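Alpha-1,2-mannosidase (Bacteroides thetaiotaomicron, PDB 2WW2) hydrolyses alpha-mannosidic linkages with inversion at the anomeric carbon, as a calcium-dependent member of glycoside hydrolase family 92. Local coordinates at residues 145-150 and 184-189; 152-157 and 213-218; 167-172 and 180-185; 232-237 and 245-250. All coordinates share one frame; numbering follows the deposited sequence.

Contact 1 (145-150 and 184-189); sequences VVVDAY and FMMEFS
V147 and M186 meet in the core of the N-terminal beta-sandwich of this family 92 enzyme, where strands from its two facing layers press together through side chains alone. The segments 145-148 and 184-188 run antiparallel (173°) with their axes 10.9 Å apart, too far for backbone bonding, and no hydrogen bond crosses between 145-150 and 184-189. Each strand instead pairs within its own layer: 143-148 with 80-86 and 216-221, and 182-188 with 164-169 and 229-236. At the centre V147 and M186 reach toward each other tip to tip, and CG2 of V147 comes to 3.5 Å from SD of M186. The methionine turns at its last torsion (chi3 80°), which brings CE within 3.7 Å of both CG1 and CG2 of V147, so that the methyl end rests against both branches of the valine. Toward one end V145 also meets its partner tip to tip: its CG1 sits 3.9 Å from CE1 of F188, at the rim of the ring and near its plane. At the other end the F184 ring takes A149 at its edge, CB to CZ 4.0 Å, while V147 CG1 approaches the same ring obliquely at CE1. F80 stacks on F184 as well. The strand runs out in an Asx turn around A149: D148, whose OD2 is bound by R96 and Y214, accepts the backbone N of Y150 on its OD1 at 2.8 Å, nearly along the C-O axis.

Contact 2 (152-157 and 213-218); sequences GGSSIT and DYTCAY
G152 starts the contact by giving its backbone N to D213 OD1 at 2.9 Å, reaching the oxygen from above the carboxylate plane, 40° out of it. Its positive phi would jam a beta carbon against the carbonyl oxygen of the residue before, and the same holds for G153. The N of G153 then bonds the carbonyl O of D213, also at 2.9 Å; it lies in the carbonyl plane, on a lone pair, so D213 holds this turn by both its side chain and its backbone. At S154 the link passes to hydroxyls: T215 OG1 donates to S154 OG at 2.8 Å, and S154 OG is bonded in turn to the carbonyl O of Y150. The T215 hydroxyl is placed for this by its first torsion, OG1 lying between the backbone N and the carbonyl carbon (chi1 61°). Here the chain changes layers of the beta-sandwich: strand 209-212 pairs with 154-159, whereas 216-221, just beyond T215, pairs with 143-148 in the facing layer. S155 turns its side chain away and bonds A168 through its backbone. I156 points toward 213-218; it and T215 pass alongside each other, pointing opposite ways, CG1 of I156 3.6 Å from OG1 of T215. Its CD1 rests on the backbone of C216, 3.5 Å from that residue's C, and its CG2 lies 3.8 Å from A217 CB.

Contact 3 (167-172 and 180-185); sequences GATRYN and FANYFM
G167 lies over one face of the F184 ring, its CA 3.7 Å from the centroid and offset toward the rim, in a CH-pi contact. A beta carbon on G167 would run into CZ of that ring, so the bare backbone lets the phenyl lie across the neighbouring strand. F184 reaches there with CG between its backbone N and carbonyl carbon (chi1 62°). An alanine here would probably open a gap over G167 and leave F80, which stacks on the ring, without its partner. The same two residues bond through their backbones, F184 N to G167 O at 3.0 Å and G167 N to F184 O at 3.1 Å. They belong to an antiparallel pairing of strands 164-169 and 182-188, a beta-hairpin with a long connection. T169 and N182 form its next hydrogen-bonded pair, with N182 N to T169 O at 2.9 Å and almost straight. Their side chains lie side by side, CG2 of T169 3.6 Å from CB of N182; OG1 of T169 bonds T79 O and OD1 of N182 bonds S235 OG. Where the strands end, CE2 at the edge of F180 comes 3.6 Å from R170 O, which accepts N172 ND2. Waters in the plane of the R170 guanidinium join its NE to F180 O and its NH2 to Y183 OH; NH1 of R170 holds G153 O.

Contact 4 (232-237 and 245-250); sequences RTASSF and INFNRE
F247 carries CG anti to its backbone N (chi1 178°), and N246 carries CG anti to its carbonyl carbon (chi1 -65°); this sets CG of F247 toward R232 and CG of N246 toward S235. The ring meets the strand by its edge: CE1 lies 3.6 Å from CB of R232 and 3.5 Å from the carbonyl O of R232, which sits in the ring plane. Between these two side chains, A234 is pressed on the helix backbone, its CB 3.6 Å from F247 CA and 3.9 Å from F247 CB. A methyl group is small enough to let the axes of strand 232-236 and helix 245-250 come within 7.1 Å. The strand is the last of the N-terminal beta-sandwich in sequence and lies within its layer, between 130-136 and 182-188; the chain then turns into helix 240-250, which folds back against the strand. On the same side of the helix, near the strand's end, N246 ND2 donates to S235 O at 2.9 Å; the oxygen lies in the amide plane, and the donor is tilted 33° from the carbonyl plane. ND2 also bonds E303 OE1, and OD1 is bonded to Q242 NE2, which together fix the rotation of the amide. A leucine in place of N246 would probably leave S235 O and E303 without this donor at a buried spot. S236 stands next to the same amide, CB 3.7 Å from ND2, and sends its OG to E303 too. R232 directs its guanidinium away from the helix, to E187 in a salt bridge and to A254 O.

How the contacts relate
Contact 1 is the apolar core between the two layers of the sandwich and contact 4 is the buried packing of a helix on one layer, while contacts 2 and 3 run out toward the surface. Contacts 1 and 3 share strand 182-188, and F184 serves both. Strand 229-236 of contact 4 lies beside that strand, paired with it through backbone hydrogen bonds, with the E187-R232 salt bridge added. Hydrogen bonding is absent across contact 1, mostly backbone in contact 3, mixed in contact 2, and a lone amide bond in contact 4. The backbone bond of V147 N to A217 O joins contact 1 to contact 2; Y183 N to S236 O joins contact 3 to contact 4.

Contact 1 (145-150 and 184-189)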
# COMPACT_ATOMS: atom_id res chain seq x y z
N VAL A 145 44.82 -28.75 -4.10
CA VAL A 145 43.82 -28.19 -4.97
C VAL A 145 42.82 -29.31 -5.23
O VAL A 145 43.22 -30.44 -5.52
CB VAL A 145 44.45 -27.72 -6.31
CG1 VAL A 145 43.35 -27.30 -7.31
CG2 VAL A 145 45.48 -26.60 -6.06
N VAL A 146 41.53 -29.00 -5.12
CA VAL A 146 40.48 -29.94 -5.46
C VAL A 146 39.83 -29.49 -6.76
O VAL A 146 39.50 -28.30 -6.93
CB VAL A 146 39.38 -30.02 -4.38
CG1 VAL A 146 38.17 -30.85 -4.88
CG2 VAL A 146 39.96 -30.61 -3.09
N VAL A 147 39.64 -30.46 -7.66
CA VAL A 147 38.93 -30.24 -8.89
C VAL A 147 37.58 -30.96 -8.78
O VAL A 147 37.52 -32.13 -8.40
CB VAL A 147 39.71 -30.76 -10.10
CG1 VAL A 147 38.91 -30.62 -11.36
CG2 VAL A 147 41.07 -30.01 -10.26
N ASP A 148 36.50 -30.24 -9.06
CA ASP A 148 35.15 -30.75 -8.86
C ASP A 148 34.51 -30.71 -10.23
O ASP A 148 34.33 -29.64 -10.81
CB ASP A 148 34.43 -29.87 -7.83
CG ASP A 148 32.99 -30.28 -7.58
OD1 ASP A 148 32.31 -30.75 -8.53
OD2 ASP A 148 32.52 -30.14 -6.42
N ALA A 149 34.19 -31.89 -10.78
CA ALA A 149 33.67 -31.97 -12.14
C ALA A 149 32.14 -32.03 -12.16
O ALA A 149 31.53 -32.31 -13.20
CB ALA A 149 34.30 -33.18 -12.91
N TYR A 150 31.54 -31.76 -11.00
CA TYR A 150 30.09 -31.62 -10.82
C TYR A 150 29.38 -32.97 -10.95
O TYR A 150 30.03 -34.00 -11.16
CB TYR A 150 29.51 -30.64 -11.85
CG TYR A 150 28.79 -29.45 -11.25
CD1 TYR A 150 27.40 -29.34 -11.34
CD2 TYR A 150 29.49 -28.44 -10.60
CE1 TYR A 150 26.74 -28.23 -10.81
CE2 TYR A 150 28.83 -27.33 -10.06
CZ TYR A 150 27.45 -27.24 -10.19
OH TYR A 150 26.76 -26.14 -9.70
N PHE A 184 37.60 -30.39 -20.35
CA PHE A 184 38.51 -29.42 -19.74
C PHE A 184 39.90 -30.00 -19.50
O PHE A 184 40.09 -31.22 -19.48
CB PHE A 184 37.91 -28.84 -18.45
CG PHE A 184 37.68 -29.86 -17.36
CD1 PHE A 184 38.71 -30.25 -16.51
CD2 PHE A 184 36.42 -30.42 -17.17
CE1 PHE A 184 38.49 -31.19 -15.50
CE2 PHE A 184 36.18 -31.36 -16.17
CZ PHE A 184 37.21 -31.75 -15.33
N MET A 185 40.89 -29.11 -19.37
CA MET A 185 42.23 -29.54 -19.01
C MET A 185 42.90 -28.45 -18.22
O MET A 185 42.59 -27.25 -18.38
CB MET A 185 43.09 -29.93 -20.22
CG MET A 185 43.56 -28.78 -21.10
SD MET A 185 44.95 -29.21 -22.20
CE MET A 185 46.35 -29.20 -21.10
N MET A 186 43.82 -28.86 -17.36
CA MET A 186 44.55 -27.90 -16.56
C MET A 186 45.96 -28.39 -16.27
O MET A 186 46.25 -29.59 -16.31
CB MET A 186 43.80 -27.59 -15.27
CG MET A 186 43.71 -28.74 -14.33
SD MET A 186 42.65 -28.34 -12.92
CE MET A 186 41.05 -28.59 -13.67
N GLU A 187 46.84 -27.44 -15.99
CA GLU A 187 48.22 -27.78 -15.76
C GLU A 187 48.65 -27.05 -14.51
O GLU A 187 48.20 -25.93 -14.28
CB GLU A 187 49.04 -27.31 -16.96
CG GLU A 187 50.54 -27.58 -16.82
CD GLU A 187 51.34 -26.89 -17.89
OE1 GLU A 187 51.20 -25.66 -18.06
OE2 GLU A 187 52.12 -27.57 -18.57
N PHE A 188 49.49 -27.69 -13.69
CA PHE A 188 49.99 -27.10 -12.45
C PHE A 188 51.49 -26.85 -12.60
O PHE A 188 52.21 -27.64 -13.23
CB PHE A 188 49.70 -28.03 -11.25
CG PHE A 188 48.22 -28.28 -11.03
CD1 PHE A 188 47.50 -27.52 -10.13
CD2 PHE A 188 47.54 -29.24 -11.77
CE1 PHE A 188 46.13 -27.73 -9.94
CE2 PHE A 188 46.17 -29.46 -11.59
CZ PHE A 188 45.47 -28.71 -10.67
N SER A 189 51.96 -25.76 -12.01
CA SER A 189 53.34 -25.36 -12.18
C SER A 189 54.31 -26.21 -11.35
O SER A 189 55.50 -26.28 -11.67
CB SER A 189 53.51 -23.88 -11.82
OG SER A 189 53.11 -23.65 -10.48

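Contact 2 (152-157 and 213-218)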
# COMPACT_ATOMS: atom_id res chain seq x y z
N GLY A 152 25.83 -35.33 -12.57
CA GLY A 152 25.23 -35.55 -13.89
C GLY A 152 26.04 -36.45 -14.83
O GLY A 152 25.74 -36.54 -16.02
N GLY A 153 27.08 -37.10 -14.31
CA GLY A 153 27.90 -38.00 -15.13
C GLY A 153 29.16 -37.33 -15.65
O GLY A 153 29.20 -36.87 -16.80
N SER A 154 30.17 -37.26 -14.81
CA SER A 154 31.42 -36.58 -15.15
C SER A 154 32.59 -37.55 -15.03
O SER A 154 32.42 -38.70 -14.58
CB SER A 154 31.63 -35.39 -14.21
OG SER A 154 31.54 -35.81 -12.86
N SER A 155 33.78 -37.12 -15.46
CA SER A 155 34.98 -37.95 -15.35
C SER A 155 36.19 -37.05 -15.20
O SER A 155 36.22 -35.92 -15.72
CB SER A 155 35.15 -38.82 -16.59
OG SER A 155 35.27 -37.98 -17.75
N ILE A 156 37.19 -37.56 -14.49
CA ILE A 156 38.45 -36.86 -14.32
C ILE A 156 39.59 -37.85 -14.45
O ILE A 156 39.51 -38.97 -13.94
CB ILE A 156 38.56 -36.22 -12.91
CG1 ILE A 156 37.36 -35.30 -12.63
CG2 ILE A 156 39.86 -35.42 -12.77
CD1 ILE A 156 37.35 -34.76 -11.18
N THR A 157 40.66 -37.43 -15.13
CA THR A 157 41.89 -38.22 -15.19
C THR A 157 43.06 -37.35 -14.76
O THR A 157 43.19 -36.20 -15.18
CB THR A 157 42.12 -38.78 -16.61
OG1 THR A 157 41.03 -39.63 -16.98
CG2 THR A 157 43.42 -39.58 -16.67
N ASP A 213 28.51 -40.42 -11.35
CA ASP A 213 27.57 -39.30 -11.34
C ASP A 213 28.29 -38.01 -10.93
O ASP A 213 28.26 -37.00 -11.65
CB ASP A 213 26.42 -39.61 -10.38
CG ASP A 213 25.48 -38.43 -10.18
OD1 ASP A 213 25.11 -37.75 -11.17
OD2 ASP A 213 25.08 -38.21 -9.01
N TYR A 214 28.94 -38.06 -9.77
CA TYR A 214 29.65 -36.91 -9.21
C TYR A 214 31.11 -37.33 -9.03
O TYR A 214 31.37 -38.37 -8.42
CB TYR A 214 29.05 -36.55 -7.84
CG TYR A 214 29.69 -35.36 -7.12
CD1 TYR A 214 30.15 -34.25 -7.82
CD2 TYR A 214 29.80 -35.36 -5.74
CE1 TYR A 214 30.74 -33.15 -7.14
CE2 TYR A 214 30.36 -34.29 -5.06
CZ TYR A 214 30.82 -33.19 -5.76
OH TYR A 214 31.39 -32.14 -5.04
N THR A 215 32.05 -36.55 -9.56
CA THR A 215 33.47 -36.85 -9.38
C THR A 215 34.27 -35.61 -8.97
O THR A 215 33.95 -34.50 -9.40
CB THR A 215 34.13 -37.41 -10.66
OG1 THR A 215 34.06 -36.46 -11.74
CG2 THR A 215 33.46 -38.72 -11.11
N CYS A 216 35.29 -35.84 -8.14
CA CYS A 216 36.28 -34.83 -7.79
C CYS A 216 37.66 -35.48 -7.78
O CYS A 216 37.80 -36.72 -7.80
CB CYS A 216 35.99 -34.25 -6.39
SG CYS A 216 34.33 -33.46 -6.20
N ALA A 217 38.69 -34.66 -7.77
CA ALA A 217 40.06 -35.17 -7.68
C ALA A 217 40.81 -34.20 -6.83
O ALA A 217 40.47 -33.00 -6.79
CB ALA A 217 40.70 -35.25 -9.05
N TYR A 218 41.82 -34.69 -6.13
CA TYR A 218 42.69 -33.79 -5.39
C TYR A 218 44.13 -33.98 -5.80
O TYR A 218 44.54 -35.06 -6.23
CB TYR A 218 42.54 -33.97 -3.87
CG TYR A 218 43.34 -35.11 -3.28
CD1 TYR A 218 44.69 -34.93 -2.94
CD2 TYR A 218 42.76 -36.36 -3.06
CE1 TYR A 218 45.43 -35.97 -2.40
CE2 TYR A 218 43.51 -37.40 -2.53
CZ TYR A 218 44.83 -37.19 -2.19
OH TYR A 218 45.58 -38.21 -1.66

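Contact 3 (167-172 and 180-185)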
# COMPACT_ATOMS: atom_id res chain seq x y z
N GLY A 167 39.32 -33.73 -17.92
CA GLY A 167 38.04 -34.30 -17.52
C GLY A 167 36.90 -33.89 -18.41
O GLY A 167 37.08 -33.13 -19.38
N ALA A 168 35.71 -34.38 -18.09
CA ALA A 168 34.54 -33.97 -18.83
C ALA A 168 33.44 -33.69 -17.83
O ALA A 168 33.25 -34.46 -16.88
CB ALA A 168 34.10 -35.06 -19.81
N THR A 169 32.75 -32.57 -18.01
CA THR A 169 31.60 -32.28 -17.18
C THR A 169 30.37 -32.26 -18.07
O THR A 169 30.41 -31.71 -19.17
CB THR A 169 31.76 -30.93 -16.43
OG1 THR A 169 30.52 -30.58 -15.83
CG2 THR A 169 32.22 -29.80 -17.39
N ARG A 170 29.29 -32.88 -17.62
CA ARG A 170 28.08 -32.97 -18.43
C ARG A 170 26.85 -32.37 -17.76
O ARG A 170 25.75 -32.37 -18.34
CB ARG A 170 27.83 -34.44 -18.81
CG ARG A 170 28.94 -35.01 -19.67
CD ARG A 170 28.66 -36.47 -20.10
NE ARG A 170 29.78 -37.01 -20.85
CZ ARG A 170 30.89 -37.49 -20.29
NH1 ARG A 170 31.03 -37.50 -18.97
NH2 ARG A 170 31.87 -37.95 -21.05
N TYR A 171 27.02 -31.85 -16.55
CA TYR A 171 25.92 -31.22 -15.84
C TYR A 171 25.24 -30.19 -16.73
O TYR A 171 25.90 -29.43 -17.45
CB TYR A 171 26.41 -30.54 -14.56
CG TYR A 171 25.34 -29.73 -13.85
CD1 TYR A 171 24.45 -30.33 -12.97
CD2 TYR A 171 25.23 -28.35 -14.06
CE1 TYR A 171 23.47 -29.57 -12.31
CE2 TYR A 171 24.25 -27.59 -13.42
CZ TYR A 171 23.39 -28.21 -12.54
OH TYR A 171 22.44 -27.47 -11.91
N ASN A 172 23.91 -30.16 -16.68
CA ASN A 172 23.16 -29.17 -17.45
C ASN A 172 21.73 -29.09 -16.91
O ASN A 172 21.31 -29.93 -16.10
CB ASN A 172 23.13 -29.52 -18.95
CG ASN A 172 22.37 -30.79 -19.23
OD1 ASN A 172 21.16 -30.76 -19.46
ND2 ASN A 172 23.08 -31.92 -19.26
N PHE A 180 26.19 -34.02 -25.33
CA PHE A 180 26.76 -32.83 -24.70
C PHE A 180 27.86 -33.13 -23.66
O PHE A 180 27.71 -34.03 -22.83
CB PHE A 180 25.65 -32.00 -24.05
CG PHE A 180 26.17 -30.91 -23.17
CD1 PHE A 180 26.60 -29.71 -23.72
CD2 PHE A 180 26.25 -31.10 -21.81
CE1 PHE A 180 27.10 -28.68 -22.91
CE2 PHE A 180 26.74 -30.07 -20.97
CZ PHE A 180 27.18 -28.87 -21.53
N ALA A 181 28.93 -32.33 -23.69
CA ALA A 181 29.97 -32.32 -22.64
C ALA A 181 30.83 -31.08 -22.80
O ALA A 181 30.99 -30.58 -23.91
CB ALA A 181 30.87 -33.54 -22.73
N ASN A 182 31.39 -30.62 -21.67
CA ASN A 182 32.47 -29.67 -21.71
C ASN A 182 33.77 -30.41 -21.33
O ASN A 182 33.84 -31.06 -20.28
CB ASN A 182 32.17 -28.47 -20.78
CG ASN A 182 33.28 -27.44 -20.78
OD1 ASN A 182 33.35 -26.55 -21.66
ND2 ASN A 182 34.14 -27.53 -19.79
N TYR A 183 34.75 -30.36 -22.23
CA TYR A 183 36.01 -31.10 -22.05
C TYR A 183 37.03 -30.11 -21.52
O TYR A 183 37.30 -29.09 -22.16
CB TYR A 183 36.46 -31.66 -23.39
CG TYR A 183 35.41 -32.53 -24.04
CD1 TYR A 183 35.25 -33.86 -23.67
CD2 TYR A 183 34.54 -32.01 -25.00
CE1 TYR A 183 34.26 -34.67 -24.26
CE2 TYR A 183 33.55 -32.81 -25.60
CZ TYR A 183 33.42 -34.13 -25.22
OH TYR A 183 32.45 -34.91 -25.78
N PHE A 184 37.60 -30.39 -20.35
CA PHE A 184 38.51 -29.42 -19.74
C PHE A 184 39.90 -30.00 -19.50
O PHE A 184 40.09 -31.22 -19.48
CB PHE A 184 37.91 -28.84 -18.45
CG PHE A 184 37.68 -29.86 -17.36
CD1 PHE A 184 38.71 -30.25 -16.51
CD2 PHE A 184 36.42 -30.42 -17.17
CE1 PHE A 184 38.49 -31.19 -15.50
CE2 PHE A 184 36.18 -31.36 -16.17
CZ PHE A 184 37.21 -31.75 -15.33
N MET A 185 40.89 -29.11 -19.37
CA MET A 185 42.23 -29.54 -19.01
C MET A 185 42.90 -28.45 -18.22
O MET A 185 42.59 -27.25 -18.38
CB MET A 185 43.09 -29.93 -20.22
CG MET A 185 43.56 -28.78 -21.10
SD MET A 185 44.95 -29.21 -22.20
CE MET A 185 46.35 -29.20 -21.10
O HOH W 1 29.03 -36.87 -23.62
O HOH W 2 31.64 -37.44 -24.14

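Contact 4 (232-237 and 245-250)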
# COMPACT_ATOMS: atom_id res chain seq x y z
N ARG A 232 46.84 -23.43 -14.86
CA ARG A 232 46.40 -22.95 -16.17
C ARG A 232 45.33 -23.89 -16.62
O ARG A 232 45.49 -25.10 -16.49
CB ARG A 232 47.55 -23.01 -17.19
CG ARG A 232 48.75 -22.17 -16.79
CD ARG A 232 49.95 -22.34 -17.76
NE ARG A 232 51.08 -21.64 -17.18
CZ ARG A 232 52.08 -22.24 -16.54
NH1 ARG A 232 52.12 -23.57 -16.48
NH2 ARG A 232 53.04 -21.52 -15.98
N THR A 233 44.24 -23.35 -17.16
CA THR A 233 43.11 -24.20 -17.55
C THR A 233 42.37 -23.66 -18.79
O THR A 233 42.36 -22.45 -19.05
CB THR A 233 42.16 -24.42 -16.35
OG1 THR A 233 41.16 -25.39 -16.67
CG2 THR A 233 41.46 -23.12 -15.93
N ALA A 234 41.81 -24.56 -19.60
CA ALA A 234 40.93 -24.17 -20.69
C ALA A 234 39.97 -25.31 -20.95
O ALA A 234 40.20 -26.44 -20.50
CB ALA A 234 41.72 -23.83 -21.96
N SER A 235 38.89 -25.01 -21.65
CA SER A 235 37.90 -26.04 -21.96
C SER A 235 37.39 -25.86 -23.38
O SER A 235 37.63 -24.83 -24.03
CB SER A 235 36.73 -26.00 -20.96
OG SER A 235 35.86 -24.89 -21.23
N SER A 236 36.66 -26.86 -23.85
CA SER A 236 36.07 -26.83 -25.19
C SER A 236 34.74 -27.57 -25.14
O SER A 236 34.58 -28.51 -24.35
CB SER A 236 37.01 -27.53 -26.20
OG SER A 236 36.40 -27.60 -27.48
N PHE A 237 33.80 -27.18 -26.00
CA PHE A 237 32.57 -27.96 -26.17
C PHE A 237 32.69 -28.95 -27.32
O PHE A 237 31.78 -29.74 -27.55
CB PHE A 237 31.37 -27.02 -26.38
CG PHE A 237 30.97 -26.29 -25.14
CD1 PHE A 237 30.23 -26.92 -24.14
CD2 PHE A 237 31.38 -24.97 -24.94
CE1 PHE A 237 29.87 -26.25 -22.97
CE2 PHE A 237 31.04 -24.30 -23.77
CZ PHE A 237 30.27 -24.95 -22.78
N ILE A 245 43.99 -27.30 -27.88
CA ILE A 245 44.27 -26.18 -28.79
C ILE A 245 43.96 -24.83 -28.11
O ILE A 245 44.78 -23.89 -28.15
CB ILE A 245 43.44 -26.32 -30.10
CG1 ILE A 245 43.96 -27.51 -30.91
CG2 ILE A 245 43.49 -25.04 -30.93
CD1 ILE A 245 43.00 -27.98 -32.01
N ASN A 246 42.78 -24.74 -27.49
CA ASN A 246 42.39 -23.55 -26.74
C ASN A 246 43.40 -23.23 -25.66
O ASN A 246 43.81 -22.08 -25.51
CB ASN A 246 41.00 -23.70 -26.10
CG ASN A 246 39.89 -23.84 -27.14
OD1 ASN A 246 40.11 -23.56 -28.31
ND2 ASN A 246 38.70 -24.25 -26.70
N PHE A 247 43.80 -24.26 -24.90
CA PHE A 247 44.81 -24.10 -23.84
C PHE A 247 46.11 -23.55 -24.40
O PHE A 247 46.69 -22.59 -23.87
CB PHE A 247 45.07 -25.47 -23.18
CG PHE A 247 46.13 -25.44 -22.08
CD1 PHE A 247 45.75 -25.38 -20.73
CD2 PHE A 247 47.48 -25.52 -22.40
CE1 PHE A 247 46.71 -25.38 -19.72
CE2 PHE A 247 48.44 -25.52 -21.39
CZ PHE A 247 48.06 -25.45 -20.05
N ASN A 248 46.57 -24.15 -25.49
CA ASN A 248 47.87 -23.76 -26.06
C ASN A 248 47.86 -22.37 -26.67
O ASN A 248 48.84 -21.63 -26.58
CB ASN A 248 48.35 -24.82 -27.06
CG ASN A 248 48.88 -26.05 -26.36
OD1 ASN A 248 49.62 -25.94 -25.38
ND2 ASN A 248 48.51 -27.22 -26.86
N ARG A 249 46.72 -22.00 -27.24
CA ARG A 249 46.63 -20.68 -27.82
C ARG A 249 46.49 -19.59 -26.76
O ARG A 249 47.05 -18.51 -26.91
CB ARG A 249 45.46 -20.58 -28.80
CG ARG A 249 45.53 -19.32 -29.64
CD ARG A 249 44.42 -19.25 -30.67
NE ARG A 249 44.49 -20.30 -31.69
CZ ARG A 249 43.59 -21.27 -31.83
NH1 ARG A 249 42.57 -21.37 -30.97
NH2 ARG A 249 43.71 -22.15 -32.81
N GLU A 250 45.73 -19.87 -25.70
CA GLU A 250 45.29 -18.80 -24.81
C GLU A 250 46.02 -18.70 -23.47
O GLU A 250 46.16 -17.60 -22.93
CB GLU A 250 43.77 -18.87 -24.56
CG GLU A 250 42.91 -18.74 -25.84
CD GLU A 250 41.40 -18.75 -25.58
OE1 GLU A 250 40.99 -18.41 -24.45
OE2 GLU A 250 40.63 -19.11 -26.52